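Local coordinates for protein Two-component system sensor histidine kinase (Bacteroides thetaiotaomicron, PDB 3OTT) that probably acts as a membrane-bound sensor histidine kinase, its extracellular propeller and sandwich part, described here, being an apparent saccharide sensor, at residues B[25-30]-B[281-286]; B[274-279]-B[299-304]; B[287-292]-B[681-686]. All blocks are in the same frame, centred on the assembly; numbering follows the deposited sequence.

Contact 1: B[25-30]-B[281-286]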
loop_
_atom_site.group_PDB
_atom_site.type_symbol
_atom_site.label_atom_id
_atom_site.label_comp_id
_atom_site.label_asym_id
_atom_site.label_seq_id
_atom_site.Cartn_x
_atom_site.Cartn_y
_atom_site.Cartn_z
ATOM N N SER B 25 29.160 -7.034 -15.006
ATOM C CA SER B 25 28.072 -7.702 -15.683
ATOM C C SER B 25 26.699 -7.496 -15.027
ATOM O O SER B 25 25.717 -7.914 -15.613
ATOM C CB SER B 25 28.374 -9.187 -15.706
ATOM O OG SER B 25 28.455 -9.570 -14.331
ATOM N N CYS B 26 26.663 -6.975 -13.780
ATOM C CA CYS B 26 25.436 -6.725 -13.053
ATOM C C CYS B 26 25.656 -5.865 -11.812
ATOM O O CYS B 26 26.790 -5.729 -11.339
ATOM C CB CYS B 26 24.785 -8.022 -12.605
ATOM S SG CYS B 26 25.862 -9.070 -11.677
ATOM N N PHE B 27 24.546 -5.351 -11.281
ATOM C CA PHE B 27 24.527 -4.476 -10.105
ATOM C C PHE B 27 23.383 -4.945 -9.264
ATOM O O PHE B 27 22.354 -5.356 -9.813
ATOM C CB PHE B 27 24.234 -3.004 -10.422
ATOM C CG PHE B 27 25.210 -2.362 -11.342
ATOM C CD1 PHE B 27 25.036 -2.435 -12.721
ATOM C CD2 PHE B 27 26.314 -1.695 -10.844
ATOM C CE1 PHE B 27 25.924 -1.824 -13.584
ATOM C CE2 PHE B 27 27.223 -1.125 -11.711
ATOM C CZ PHE B 27 27.039 -1.158 -13.060
ATOM N N LEU B 28 23.541 -4.852 -7.940
ATOM C CA LEU B 28 22.451 -5.064 -6.982
ATOM C C LEU B 28 22.532 -3.953 -5.997
ATOM O O LEU B 28 23.580 -3.385 -5.796
ATOM C CB LEU B 28 22.642 -6.391 -6.258
ATOM C CG LEU B 28 22.589 -7.574 -7.205
ATOM C CD1 LEU B 28 23.128 -8.850 -6.548
ATOM C CD2 LEU B 28 21.132 -7.745 -7.709
ATOM N N GLN B 29 21.422 -3.633 -5.367
ATOM C CA GLN B 29 21.409 -2.632 -4.327
ATOM C C GLN B 29 20.655 -3.233 -3.145
ATOM O O GLN B 29 19.481 -3.603 -3.299
ATOM C CB GLN B 29 20.675 -1.407 -4.806
ATOM C CG GLN B 29 20.836 -0.266 -3.845
ATOM C CD GLN B 29 20.222 1.044 -4.345
ATOM O OE1 GLN B 29 19.237 1.036 -5.091
ATOM N NE2 GLN B 29 20.795 2.169 -3.904
ATOM N N ASP B 30 21.328 -3.377 -1.992
ATOM C CA ASP B 30 20.680 -3.963 -0.808
ATOM C C ASP B 30 19.658 -2.991 -0.213
ATOM O O ASP B 30 19.570 -1.835 -0.652
ATOM C CB ASP B 30 21.689 -4.479 0.238
ATOM C CG ASP B 30 22.724 -3.381 0.718
ATOM O OD1 ASP B 30 22.320 -2.300 1.194
ATOM O OD2 ASP B 30 23.949 -3.657 0.734
ATOM N N ILE B 281 27.874 -2.445 -23.557
ATOM C CA ILE B 281 27.109 -2.313 -22.306
ATOM C C ILE B 281 26.400 -3.607 -21.873
ATOM O O ILE B 281 25.302 -3.914 -22.367
ATOM C CB ILE B 281 26.095 -1.144 -22.404
ATOM C CG1 ILE B 281 26.829 0.186 -22.622
ATOM C CG2 ILE B 281 25.276 -1.001 -21.117
ATOM C CD1 ILE B 281 25.961 1.269 -23.265
ATOM N N TRP B 282 27.011 -4.334 -20.934
ATOM C CA TRP B 282 26.519 -5.631 -20.410
ATOM C C TRP B 282 25.292 -5.543 -19.541
ATOM O O TRP B 282 24.516 -6.465 -19.556
ATOM C CB TRP B 282 27.587 -6.407 -19.613
ATOM C CG TRP B 282 28.794 -6.765 -20.441
ATOM C CD1 TRP B 282 30.059 -6.206 -20.354
ATOM C CD2 TRP B 282 28.837 -7.671 -21.546
ATOM N NE1 TRP B 282 30.870 -6.762 -21.289
ATOM C CE2 TRP B 282 30.150 -7.660 -22.036
ATOM C CE3 TRP B 282 27.889 -8.524 -22.145
ATOM C CZ2 TRP B 282 30.567 -8.464 -23.100
ATOM C CZ3 TRP B 282 28.309 -9.337 -23.244
ATOM C CH2 TRP B 282 29.637 -9.293 -23.690
ATOM N N ASN B 283 25.125 -4.456 -18.778
ATOM C CA ASN B 283 24.014 -4.309 -17.832
ATOM C C ASN B 283 23.732 -2.857 -17.529
ATOM O O ASN B 283 24.656 -2.029 -17.469
ATOM C CB ASN B 283 24.286 -5.101 -16.501
ATOM C CG ASN B 283 23.014 -5.324 -15.676
ATOM O OD1 ASN B 283 22.750 -4.588 -14.676
ATOM N ND2 ASN B 283 22.199 -6.312 -16.085
ATOM N N ILE B 284 22.450 -2.537 -17.347
ATOM C CA ILE B 284 22.026 -1.213 -16.992
ATOM C C ILE B 284 21.140 -1.409 -15.804
ATOM O O ILE B 284 20.200 -2.236 -15.804
ATOM C CB ILE B 284 21.188 -0.503 -18.151
ATOM C CG1 ILE B 284 21.953 -0.462 -19.491
ATOM C CG2 ILE B 284 20.744 0.911 -17.765
ATOM C CD1 ILE B 284 21.068 0.106 -20.684
ATOM N N PHE B 285 21.386 -0.603 -14.778
ATOM C CA PHE B 285 20.607 -0.735 -13.593
ATOM C C PHE B 285 20.208 0.621 -13.128
ATOM O O PHE B 285 21.063 1.511 -12.995
ATOM C CB PHE B 285 21.494 -1.392 -12.542
ATOM C CG PHE B 285 20.925 -1.389 -11.183
ATOM C CD1 PHE B 285 19.820 -2.197 -10.882
ATOM C CD2 PHE B 285 21.514 -0.617 -10.165
ATOM C CE1 PHE B 285 19.282 -2.241 -9.586
ATOM C CE2 PHE B 285 21.016 -0.677 -8.840
ATOM C CZ PHE B 285 19.884 -1.486 -8.554
ATOM N N ALA B 286 18.925 0.776 -12.832
ATOM C CA ALA B 286 18.395 2.013 -12.276
ATOM C C ALA B 286 18.263 1.846 -10.766
ATOM O O ALA B 286 17.582 0.922 -10.339
ATOM C CB ALA B 286 16.975 2.374 -12.951
#

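Contact 2: B[274-279]-B[299-304]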
loop_
_atom_site.group_PDB
_atom_site.type_symbol
_atom_site.label_atom_id
_atom_site.label_comp_id
_atom_site.label_asym_id
_atom_site.label_seq_id
_atom_site.Cartn_x
_atom_site.Cartn_y
_atom_site.Cartn_z
ATOM N N GLN B 274 34.831 12.196 -19.449
ATOM C CA GLN B 274 33.488 12.101 -18.920
ATOM C C GLN B 274 32.503 11.419 -19.882
ATOM O O GLN B 274 31.320 11.371 -19.587
ATOM C CB GLN B 274 32.937 13.478 -18.570
ATOM C CG GLN B 274 33.657 14.242 -17.520
ATOM C CD GLN B 274 33.044 15.634 -17.368
ATOM O OE1 GLN B 274 32.625 16.264 -18.353
ATOM N NE2 GLN B 274 32.971 16.107 -16.150
ATOM N N SER B 275 32.949 10.957 -21.051
ATOM C CA SER B 275 32.027 10.243 -21.938
ATOM C C SER B 275 31.856 8.831 -21.439
ATOM O O SER B 275 32.561 8.395 -20.512
ATOM C CB SER B 275 32.524 10.206 -23.383
ATOM O OG SER B 275 33.647 9.376 -23.444
ATOM N N LEU B 276 30.904 8.125 -22.038
ATOM C CA LEU B 276 30.627 6.742 -21.696
ATOM C C LEU B 276 31.965 6.049 -21.706
ATOM O O LEU B 276 32.705 6.220 -22.653
ATOM C CB LEU B 276 29.747 6.103 -22.762
ATOM C CG LEU B 276 29.504 4.612 -22.648
ATOM C CD1 LEU B 276 28.760 4.292 -21.415
ATOM C CD2 LEU B 276 28.734 4.100 -23.952
ATOM N N THR B 277 32.243 5.263 -20.671
ATOM C CA THR B 277 33.579 4.655 -20.469
ATOM C C THR B 277 33.922 3.612 -21.544
ATOM O O THR B 277 35.056 3.537 -22.011
ATOM C CB THR B 277 33.692 4.002 -19.049
ATOM O OG1 THR B 277 35.045 3.665 -18.799
ATOM C CG2 THR B 277 32.850 2.728 -18.907
ATOM N N ASN B 278 32.934 2.811 -21.953
ATOM C CA ASN B 278 33.171 1.835 -23.017
ATOM C C ASN B 278 31.835 1.579 -23.734
ATOM O O ASN B 278 30.774 1.741 -23.125
ATOM C CB ASN B 278 33.735 0.550 -22.375
ATOM C CG ASN B 278 33.978 -0.561 -23.371
ATOM O OD1 ASN B 278 33.161 -1.470 -23.500
ATOM N ND2 ASN B 278 35.135 -0.542 -24.020
ATOM N N ASN B 279 31.903 1.112 -24.978
ATOM C CA ASN B 279 30.741 1.025 -25.899
ATOM C C ASN B 279 29.983 -0.281 -25.698
ATOM O O ASN B 279 28.845 -0.426 -26.192
ATOM C CB ASN B 279 31.183 1.146 -27.386
ATOM C CG ASN B 279 31.417 2.600 -27.827
ATOM O OD1 ASN B 279 30.964 3.552 -27.179
ATOM N ND2 ASN B 279 32.156 2.778 -28.915
ATOM N N GLY B 299 34.997 -0.870 -16.978
ATOM C CA GLY B 299 34.528 0.039 -15.928
ATOM C C GLY B 299 33.012 0.299 -15.938
ATOM O O GLY B 299 32.240 -0.335 -16.688
ATOM N N ILE B 300 32.621 1.336 -15.213
ATOM C CA ILE B 300 31.252 1.696 -14.929
ATOM C C ILE B 300 31.082 3.149 -15.255
ATOM O O ILE B 300 31.921 3.964 -14.941
ATOM C CB ILE B 300 30.985 1.501 -13.410
ATOM C CG1 ILE B 300 30.882 0.037 -13.089
ATOM C CG2 ILE B 300 29.744 2.248 -12.905
ATOM C CD1 ILE B 300 31.186 -0.279 -11.625
ATOM N N SER B 301 29.966 3.469 -15.884
ATOM C CA SER B 301 29.591 4.817 -16.147
ATOM C C SER B 301 28.361 5.091 -15.324
ATOM O O SER B 301 27.353 4.342 -15.370
ATOM C CB SER B 301 29.283 4.975 -17.644
ATOM O OG SER B 301 30.386 5.473 -18.377
ATOM N N LEU B 302 28.416 6.137 -14.518
ATOM C CA LEU B 302 27.293 6.397 -13.610
ATOM C C LEU B 302 26.634 7.665 -14.090
ATOM O O LEU B 302 27.299 8.678 -14.269
ATOM C CB LEU B 302 27.806 6.577 -12.180
ATOM C CG LEU B 302 26.887 7.285 -11.156
ATOM C CD1 LEU B 302 25.545 6.614 -11.055
ATOM C CD2 LEU B 302 27.560 7.333 -9.743
ATOM N N SER B 303 25.332 7.634 -14.279
ATOM C CA SER B 303 24.634 8.835 -14.715
ATOM C C SER B 303 23.708 9.330 -13.563
ATOM O O SER B 303 22.681 8.726 -13.245
ATOM C CB SER B 303 23.877 8.508 -16.023
ATOM O OG SER B 303 22.914 9.482 -16.341
ATOM N N ARG B 304 24.092 10.407 -12.917
ATOM C CA ARG B 304 23.329 10.890 -11.805
ATOM C C ARG B 304 21.972 11.494 -12.232
ATOM O O ARG B 304 21.844 12.193 -13.291
ATOM C CB ARG B 304 24.117 11.913 -11.052
ATOM C CG ARG B 304 25.298 11.350 -10.338
ATOM C CD ARG B 304 26.087 12.495 -9.793
ATOM N NE ARG B 304 27.082 11.958 -8.907
ATOM C CZ ARG B 304 28.337 11.730 -9.270
ATOM N NH1 ARG B 304 28.708 12.028 -10.527
ATOM N NH2 ARG B 304 29.206 11.209 -8.386
#

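Contact 3: B[287-292]-B[681-686]. With TBR (hexatantalum dodecabromide), chain D.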
loop_
_atom_site.group_PDB
_atom_site.type_symbol
_atom_site.label_atom_id
_atom_site.label_comp_id
_atom_site.label_asym_id
_atom_site.label_seq_id
_atom_site.Cartn_x
_atom_site.Cartn_y
_atom_site.Cartn_z
ATOM N N ASP B 287 18.905 2.694 -9.957
ATOM C CA ASP B 287 18.926 2.438 -8.525
ATOM C C ASP B 287 17.711 3.098 -7.920
ATOM O O ASP B 287 16.973 3.768 -8.625
ATOM C CB ASP B 287 20.238 2.909 -7.838
ATOM C CG ASP B 287 20.469 4.425 -7.905
ATOM O OD1 ASP B 287 19.507 5.184 -8.208
ATOM O OD2 ASP B 287 21.634 4.882 -7.632
ATOM N N GLN B 288 17.532 2.936 -6.615
ATOM C CA GLN B 288 16.390 3.516 -5.876
ATOM C C GLN B 288 16.259 5.041 -5.996
ATOM O O GLN B 288 15.210 5.598 -5.721
ATOM C CB GLN B 288 16.455 3.100 -4.395
ATOM C CG GLN B 288 16.012 1.645 -4.166
ATOM C CD GLN B 288 14.533 1.411 -4.584
ATOM O OE1 GLN B 288 13.690 2.326 -4.517
ATOM N NE2 GLN B 288 14.227 0.192 -5.015
ATOM N N GLU B 289 17.343 5.712 -6.369
ATOM C CA GLU B 289 17.313 7.160 -6.538
ATOM C C GLU B 289 17.236 7.529 -8.011
ATOM O O GLU B 289 17.433 8.703 -8.344
ATOM C CB GLU B 289 18.566 7.777 -5.967
ATOM C CG GLU B 289 18.531 7.976 -4.493
ATOM C CD GLU B 289 19.906 8.427 -3.906
ATOM O OE1 GLU B 289 20.993 8.108 -4.480
ATOM O OE2 GLU B 289 19.882 9.104 -2.859
ATOM N N HIS B 290 17.030 6.519 -8.867
ATOM C CA HIS B 290 16.926 6.658 -10.297
ATOM C C HIS B 290 18.256 7.005 -10.981
ATOM O O HIS B 290 18.262 7.388 -12.174
ATOM C CB HIS B 290 15.878 7.741 -10.682
ATOM C CG HIS B 290 14.578 7.614 -9.947
ATOM N ND1 HIS B 290 13.751 6.517 -10.089
ATOM C CD2 HIS B 290 13.967 8.437 -9.055
ATOM C CE1 HIS B 290 12.690 6.659 -9.313
ATOM N NE2 HIS B 290 12.793 7.816 -8.680
ATOM N N ASN B 291 19.369 6.926 -10.265
ATOM C CA ASN B 291 20.662 7.024 -10.974
ATOM C C ASN B 291 20.733 5.794 -11.880
ATOM O O ASN B 291 20.263 4.728 -11.486
ATOM C CB ASN B 291 21.848 7.007 -10.001
ATOM C CG ASN B 291 21.768 8.107 -8.968
ATOM O OD1 ASN B 291 21.544 9.263 -9.303
ATOM N ND2 ASN B 291 21.901 7.745 -7.707
ATOM N N ILE B 292 21.327 5.934 -13.057
ATOM C CA ILE B 292 21.547 4.840 -14.012
ATOM C C ILE B 292 23.005 4.387 -13.942
ATOM O O ILE B 292 23.909 5.171 -14.204
ATOM C CB ILE B 292 21.364 5.394 -15.409
ATOM C CG1 ILE B 292 19.943 5.973 -15.574
ATOM C CG2 ILE B 292 21.700 4.380 -16.468
ATOM C CD1 ILE B 292 18.793 5.032 -15.116
ATOM N N LEU B 681 26.680 7.297 1.329
ATOM C CA LEU B 681 26.210 6.802 -0.007
ATOM C C LEU B 681 25.860 7.961 -0.929
ATOM O O LEU B 681 24.739 8.073 -1.347
ATOM C CB LEU B 681 24.982 5.882 0.121
ATOM C CG LEU B 681 25.014 4.668 1.090
ATOM C CD1 LEU B 681 23.614 3.952 0.993
ATOM C CD2 LEU B 681 26.112 3.676 0.845
ATOM N N PRO B 682 26.809 8.859 -1.196
ATOM C CA PRO B 682 26.479 10.048 -1.975
ATOM C C PRO B 682 26.458 9.811 -3.538
ATOM O O PRO B 682 26.901 10.640 -4.322
ATOM C CB PRO B 682 27.576 11.022 -1.565
ATOM C CG PRO B 682 28.800 10.130 -1.355
ATOM C CD PRO B 682 28.233 8.817 -0.796
ATOM N N TYR B 683 25.875 8.707 -3.976
ATOM C CA TYR B 683 25.693 8.448 -5.401
ATOM C C TYR B 683 25.130 9.623 -6.196
ATOM O O TYR B 683 25.607 9.906 -7.302
ATOM C CB TYR B 683 24.786 7.241 -5.598
ATOM C CG TYR B 683 25.272 6.019 -4.851
ATOM C CD1 TYR B 683 26.616 5.614 -4.909
ATOM C CD2 TYR B 683 24.401 5.295 -4.047
ATOM C CE1 TYR B 683 27.077 4.508 -4.180
ATOM C CE2 TYR B 683 24.834 4.204 -3.314
ATOM C CZ TYR B 683 26.183 3.797 -3.404
ATOM O OH TYR B 683 26.570 2.672 -2.688
ATOM N N SER B 684 24.109 10.293 -5.666
ATOM C CA SER B 684 23.416 11.307 -6.440
ATOM C C SER B 684 24.032 12.706 -6.402
ATOM O O SER B 684 23.443 13.636 -6.930
ATOM C CB SER B 684 21.950 11.352 -6.033
ATOM O OG SER B 684 21.363 10.054 -6.140
ATOM N N LEU B 685 25.230 12.859 -5.854
ATOM C CA LEU B 685 25.723 14.192 -5.474
ATOM C C LEU B 685 26.816 14.707 -6.390
ATOM O O LEU B 685 27.751 13.993 -6.687
ATOM C CB LEU B 685 26.281 14.136 -4.044
ATOM C CG LEU B 685 25.300 13.964 -2.886
ATOM C CD1 LEU B 685 25.960 14.160 -1.493
ATOM C CD2 LEU B 685 24.198 14.974 -3.096
ATOM N N ASP B 686 26.715 15.944 -6.852
ATOM C CA ASP B 686 27.882 16.566 -7.468
ATOM C C ASP B 686 28.951 16.733 -6.373
ATOM O O ASP B 686 29.964 16.021 -6.383
ATOM C CB ASP B 686 27.480 17.881 -8.172
ATOM C CG ASP B 686 26.689 17.625 -9.498
ATOM O OD1 ASP B 686 26.578 16.440 -9.939
ATOM O OD2 ASP B 686 26.189 18.599 -10.104
HETATM TA TA1 TBR D . 14.657 5.535 -0.193
HETATM TA TA2 TBR D . 17.395 5.625 -0.051
HETATM TA TA3 TBR D . 15.834 7.256 1.697
HETATM TA TA4 TBR D . 17.311 5.053 2.674
HETATM TA TA5 TBR D . 14.520 4.951 2.513
HETATM TA TA6 TBR D . 16.039 3.415 0.760
HETATM BR BR1 TBR D . 16.063 6.200 -2.278
HETATM BR BR2 TBR D . 13.946 8.034 -0.005
HETATM BR BR3 TBR D . 12.407 5.139 0.995
HETATM BR BR4 TBR D . 14.172 3.138 -1.034
HETATM BR BR5 TBR D . 17.724 8.189 0.138
HETATM BR BR6 TBR D . 13.981 7.324 3.510
HETATM BR BR7 TBR D . 15.800 4.421 4.716
HETATM BR BR8 TBR D . 17.763 2.506 2.507
HETATM BR BR9 TBR D . 19.553 5.442 1.407
HETATM BR BRA TBR D . 17.496 7.457 3.716
HETATM BR BRB TBR D . 14.245 2.371 2.330
HETATM BR BRC TBR D . 17.901 3.323 -1.068
#

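Contact 1: B[25-30]-B[281-286]
CG of Phe285 is anti to its backbone N (chi1 170°), CG of Phe27 anti to its carbonyl carbon (chi1 -60°), and with these settings the two side chains meet across the seam. They cross obliquely, with Phe27 CB 3.6 Å from Phe285 CD2. One face of the Phe285 ring has Phe27 O 4.2 Å above its plane, displaced toward the rim, while Gln29 CB sits at the ring's edge, 3.8 Å from CZ of Phe285. Here the innermost strands of two neighbouring blades of the first beta-propeller, 24-29 and 281-286, run nearly parallel but share no hydrogen bond across these segments; side chains fill the seam instead. Asn283, which with Trp282 forms a classic beta bulge opposite Gly295, reaches in from the last blade. Its OD1 lies near the plane of the Phe27 ring, 3.7 Å from CD1, and its CB packs 3.3 Å from Ser25 O. Replacing Phe285 with an alanine would probably open a gap beside Phe27 and leave Gln29 CB without the ring it rests against. The amide end of Gln29 looks elsewhere, OE1 accepting from Gln288 N and NE2 donating to Gly33 O.

Contact 2: B[274-279]-B[299-304]
The flat group through which Thr277 meets Ser301 is the peptide joining Leu276 to Thr277; neither a ring nor a side-chain amide of the two segments takes part. From this peptide the N-H of Thr277 is given to Ser301 OG, at 3.0 Å and with an angle of 155° at the hydrogen. The setting is the last blade of the first, seven-bladed beta-propeller: residues 274-279 belong to the loop that enters it from the preceding blade, and 300-303 is its third strand, paired on its outer side with the N-terminal strand 13-15, the clasp that closes the propeller ring. Ser301 OG is gripped twice, since it also bonds to Asn14 OD1 of the clasp strand, and Asn14 ND2 in turn holds Ser275 O. This one asparagine therefore positions the serine and the loop together. Apolar atoms close in round the same hydroxyl. Leu276 CD1 comes within 3.6 Å of Ser301 OG. Thr277 OG1, anti to the backbone N (chi1 -169°), turns to Tyr16 OH and Tyr298 O, which leaves CG2 between the backbone N and the carbonyl carbon, 3.7 Å from Ser301 OG. Gly299 has a backbone shape (phi 85°) in which a side-chain carbon would jam against the carbonyl O of the preceding residue, and that carbon would also lie close to Thr277 OG1. The methyl CG2 of Thr277 ends up 3.8 Å from Gly299 O.

Contact 3: B[287-292]-B[681-686]
Ser684 OG both gives and receives a hydrogen bond across this contact. It donates to Glu289 OE1 at 2.6 Å, approaching from well above the carboxylate plane (77° out of it), and it accepts from Asn291 ND2 at 2.8 Å, a bond lying almost in the plane of the Asn291 amide. The contact joins the first beta-propeller to the C-terminal beta-sandwich, which belongs to the Y_Y_Y family: Asp287 to His290 form a type I turn between two strands of a propeller blade, and a second type I turn, Pro682 to Leu685, faces it from the sandwich. Asn291 ND2 is shared, because its amide also donates to Asp287 OD2, using that oxygen's syn lone pair at 2.9 Å, and makes a weak hydrogen bond to Glu289 OE1. At its other end Asn291 OD1 accepts from Tyr305 N, so the amide is held at both polar atoms and its rotation is fixed. Asp287 is itself well tied: OD1 accepts from Glu289 N, making an Asx turn, and OD2 also takes Trp293 NE1.

Farther out, Tyr683 packs its CB 3.6 Å from Asn291 ND2, with the tyrosine ring and the amide turned 76° apart. Glu289 OE1 lies at the edge of that ring, which also meets Trp293 edge-to-face, and the tyrosine OH is bonded to Tyr46 O and Ile35 N of the first blade. Beyond the loop sits the bound hexatantalum dodecabromide cluster, a heavy-atom compound rather than a natural ligand. The bent side chain of Gln288 (chi2 -62°) lies against it, OE1 being 3.6 Å from BR4. Glu289, whose OE2 has a long, weak ion pair with Arg634, brings its CG to 3.8 Å from BR1.

From the N terminus, 25-30 on the first blade waits some 250 residues, a full circuit of the propeller, until 281-286 closes contact 1. Before that happens 274-279 has already opened contact 2, so contacts 1 and 2 cross; contact 2 is the short one, closed by 299-304 within the last blade. Contact 3 opens at 287-292, between 281-286 and 299-304 in the chain, crosses contact 2, follows contact 1 in series, and closes only at 681-686, after the second propeller. Their atoms join as well: Phe27 packs on Ile300, Ile284 CG2 on Ile292 CG2, and Ser303 N probably donates to Ile292 O. The last blade is thereby tied to the first blade, the entering loop and the sandwich.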